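Local coordinates for hypothetical protein BT_3535 (Bacteroides thetaiotaomicron VPI-5482, PDB 3KNY) that is of unknown function but folds into two domains and is probably a lipoprotein of this gut bacterium, at residues 133-139 / 197-201. Residues are numbered along the deposited sequence; the frame is centred on the assembly and turned at random.
Sequences YTHSLGP and LSFKD
Phe199 reaches from its strand toward the connection that follows strand 124-134, where His135 and Pro139 receive its ring. Its CZ points onto one face of the imidazole, over the centre, with the planes at 75°. The centroids are 5.0 Å apart, a T-shaped pair in which Phe199 supplies the edge. Pro139 lies over one face of the phenyl ring, its CG 3.6 Å from the Phe199 centroid and 8° off the normal, a CH-pi contact. Alongside, Leu197 CD2 comes to the edge of the Tyr133 ring, 3.5 Å from CE2. At the outer end, Leu137 CD1 borders the phenyl edge and lies in van der Waals contact with Asp201 OD2 (3.5 Å). Replacing Phe199 by alanine is likely to leave the His135 face and Pro139 CG without their aromatic partner and open a gap between loop and strand.

The imidazole is itself held: Leu137 N donates to His135 ND1 (2.9 Å), nearly straight and near the ring plane, which should fix its rotation, while chi1 of -168° swings the ring away from the backbone N to meet Phe199. A type I turn from His135 to Gly138, closed by Gly138 N to His135 O (2.7 Å), shapes the hairpin connection between strands 124-134 and 140-149. This hairpin end thus packs on strand 188-201 of the mixed sheet, joining the two sheets through side chains, with Val206 and Val208 of strand 204-217 and Pro172 bordering the cluster.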
ATOM      1  N   TYR A 133      -1.763  -7.880  -3.007  1.00 25.03           N
ATOM      2  CA  TYR A 133      -2.568  -8.559  -4.010  1.00 23.92           C
ATOM      3  C   TYR A 133      -3.649  -9.387  -3.363  1.00 24.97           C
ATOM      4  O   TYR A 133      -3.447  -9.923  -2.281  1.00 25.42           O
ATOM      5  CB  TYR A 133      -1.684  -9.431  -4.907  1.00 23.41           C
ATOM      6  CG  TYR A 133      -2.449 -10.384  -5.790  1.00 23.40           C
ATOM      7  CD1 TYR A 133      -3.066  -9.947  -6.931  1.00 17.30           C
ATOM      8  CD2 TYR A 133      -2.572 -11.727  -5.461  1.00 29.48           C
ATOM      9  CE1 TYR A 133      -3.781 -10.818  -7.743  1.00 25.13           C
ATOM     10  CE2 TYR A 133      -3.277 -12.604  -6.263  1.00 25.86           C
ATOM     11  CZ  TYR A 133      -3.883 -12.136  -7.402  1.00 26.99           C
ATOM     12  OH  TYR A 133      -4.596 -12.983  -8.197  1.00 28.20           O
ATOM     13  N   THR A 134      -4.811  -9.461  -4.020  1.00 27.22           N
ATOM     14  CA  THR A 134      -5.935 -10.288  -3.536  1.00 27.77           C
ATOM     15  C   THR A 134      -6.583 -10.964  -4.702  1.00 27.68           C
ATOM     16  O   THR A 134      -7.060 -10.306  -5.594  1.00 30.73           O
ATOM     17  CB  THR A 134      -7.019  -9.472  -2.819  1.00 26.98           C
ATOM     18  OG1 THR A 134      -6.422  -8.740  -1.739  1.00 31.09           O
ATOM     19  CG2 THR A 134      -8.044 -10.392  -2.276  1.00 19.48           C
ATOM     20  N   HIS A 135      -6.577 -12.286  -4.716  1.00 28.83           N
ATOM     21  CA  HIS A 135      -7.186 -13.005  -5.819  1.00 28.72           C
ATOM     22  C   HIS A 135      -8.704 -12.928  -5.635  1.00 27.93           C
ATOM     23  O   HIS A 135      -9.200 -12.856  -4.497  1.00 27.12           O
ATOM     24  CB  HIS A 135      -6.706 -14.461  -5.869  1.00 28.90           C
ATOM     25  CG  HIS A 135      -7.076 -15.169  -7.134  1.00 28.02           C
ATOM     26  ND1 HIS A 135      -8.346 -15.651  -7.373  1.00 25.82           N
ATOM     27  CD2 HIS A 135      -6.344 -15.482  -8.228  1.00 24.89           C
ATOM     28  CE1 HIS A 135      -8.387 -16.209  -8.568  1.00 22.30           C
ATOM     29  NE2 HIS A 135      -7.185 -16.120  -9.111  1.00 24.41           N
ATOM     30  N   SER A 136      -9.433 -12.952  -6.748  1.00 27.39           N
ATOM     31  CA  SER A 136     -10.894 -12.883  -6.689  1.00 27.48           C
ATOM     32  C   SER A 136     -11.436 -13.988  -5.841  1.00 27.47           C
ATOM     33  O   SER A 136     -12.404 -13.786  -5.125  1.00 30.22           O
ATOM     34  CB  SER A 136     -11.532 -12.940  -8.066  1.00 25.51           C
ATOM     35  OG  SER A 136     -11.096 -14.085  -8.764  1.00 30.21           O
ATOM     36  N   LEU A 137     -10.803 -15.149  -5.884  1.00 26.75           N
ATOM     37  CA  LEU A 137     -11.257 -16.273  -5.057  1.00 25.83           C
ATOM     38  C   LEU A 137     -10.838 -16.127  -3.597  1.00 24.84           C
ATOM     39  O   LEU A 137     -11.187 -16.965  -2.815  1.00 25.62           O
ATOM     40  CB  LEU A 137     -10.765 -17.618  -5.626  1.00 24.14           C
ATOM     41  CG  LEU A 137     -11.358 -18.013  -6.989  1.00 21.93           C
ATOM     42  CD1 LEU A 137     -10.592 -19.165  -7.616  1.00 16.28           C
ATOM     43  CD2 LEU A 137     -12.817 -18.382  -6.827  1.00 10.55           C
ATOM     44  N   GLY A 138     -10.082 -15.094  -3.223  1.00 26.41           N
ATOM     45  CA  GLY A 138      -9.765 -14.855  -1.795  1.00 27.59           C
ATOM     46  C   GLY A 138      -8.310 -14.807  -1.327  1.00 28.94           C
ATOM     47  O   GLY A 138      -7.955 -13.972  -0.497  1.00 29.95           O
ATOM     48  N   PRO A 139      -7.464 -15.730  -1.808  1.00 29.32           N
ATOM     49  CA  PRO A 139      -6.083 -15.742  -1.385  1.00 28.83           C
ATOM     50  C   PRO A 139      -5.366 -14.428  -1.668  1.00 27.58           C
ATOM     51  O   PRO A 139      -5.626 -13.780  -2.672  1.00 25.08           O
ATOM     52  CB  PRO A 139      -5.502 -16.882  -2.213  1.00 30.43           C
ATOM     53  CG  PRO A 139      -6.615 -17.812  -2.325  1.00 29.31           C
ATOM     54  CD  PRO A 139      -7.780 -16.934  -2.590  1.00 28.79           C
ATOM     55  N   LEU A 197       2.160 -17.192  -6.647  1.00 23.19           N
ATOM     56  CA  LEU A 197       1.187 -17.575  -5.623  1.00 21.36           C
ATOM     57  C   LEU A 197       0.553 -18.839  -6.126  1.00 19.39           C
ATOM     58  O   LEU A 197       0.146 -18.888  -7.278  1.00 17.78           O
ATOM     59  CB  LEU A 197       0.125 -16.496  -5.443  1.00 21.16           C
ATOM     60  CG  LEU A 197      -1.079 -16.738  -4.527  1.00 27.80           C
ATOM     61  CD1 LEU A 197      -0.651 -16.877  -3.037  1.00 16.60           C
ATOM     62  CD2 LEU A 197      -2.141 -15.600  -4.737  1.00 22.91           C
ATOM     63  N   SER A 198       0.520 -19.874  -5.285  1.00 19.54           N
ATOM     64  CA  SER A 198      -0.123 -21.141  -5.651  1.00 20.99           C
ATOM     65  C   SER A 198      -1.159 -21.423  -4.617  1.00 21.44           C
ATOM     66  O   SER A 198      -0.906 -21.199  -3.444  1.00 20.11           O
ATOM     67  CB  SER A 198       0.867 -22.309  -5.645  1.00 18.84           C
ATOM     68  OG  SER A 198       1.846 -22.096  -6.631  1.00 31.85           O
ATOM     69  N   PHE A 199      -2.324 -21.904  -5.052  1.00 22.14           N
ATOM     70  CA  PHE A 199      -3.373 -22.343  -4.131  1.00 22.40           C
ATOM     71  C   PHE A 199      -4.339 -23.302  -4.793  1.00 21.63           C
ATOM     72  O   PHE A 199      -4.420 -23.414  -6.020  1.00 20.44           O
ATOM     73  CB  PHE A 199      -4.116 -21.152  -3.502  1.00 25.13           C
ATOM     74  CG  PHE A 199      -4.904 -20.303  -4.482  1.00 25.52           C
ATOM     75  CD1 PHE A 199      -6.227 -20.575  -4.751  1.00 27.92           C
ATOM     76  CD2 PHE A 199      -4.341 -19.198  -5.067  1.00 28.14           C
ATOM     77  CE1 PHE A 199      -6.956 -19.782  -5.634  1.00 29.18           C
ATOM     78  CE2 PHE A 199      -5.070 -18.408  -5.960  1.00 31.54           C
ATOM     79  CZ  PHE A 199      -6.377 -18.698  -6.233  1.00 27.14           C
ATOM     80  N   LYS A 200      -5.045 -24.027  -3.952  1.00 23.94           N
ATOM     81  CA  LYS A 200      -6.088 -24.935  -4.404  1.00 26.80           C
ATOM     82  C   LYS A 200      -7.414 -24.190  -4.498  1.00 25.62           C
ATOM     83  O   LYS A 200      -7.779 -23.443  -3.587  1.00 25.98           O
ATOM     84  CB  LYS A 200      -6.250 -26.101  -3.416  1.00 28.03           C
ATOM     85  CG  LYS A 200      -5.036 -27.037  -3.291  1.00 36.77           C
ATOM     86  CD  LYS A 200      -4.831 -27.911  -4.542  1.00 47.40           C
ATOM     87  CE  LYS A 200      -5.754 -29.143  -4.570  1.00 54.16           C
ATOM     88  NZ  LYS A 200      -5.811 -29.776  -5.934  1.00 55.06           N
ATOM     89  N   ASP A 201      -8.101 -24.378  -5.620  1.00 25.26           N
ATOM     90  CA  ASP A 201      -9.507 -24.017  -5.786  1.00 23.43           C
ATOM     91  C   ASP A 201     -10.261 -25.324  -5.927  1.00 23.10           C
ATOM     92  O   ASP A 201     -10.728 -25.652  -7.007  1.00 24.81           O
ATOM     93  CB  ASP A 201      -9.684 -23.186  -7.049  1.00 24.07           C
ATOM     94  CG  ASP A 201     -11.127 -22.813  -7.316  1.00 25.64           C
ATOM     95  OD1 ASP A 201     -11.953 -22.825  -6.370  1.00 26.43           O
ATOM     96  OD2 ASP A 201     -11.417 -22.502  -8.490  1.00 32.38           O
TER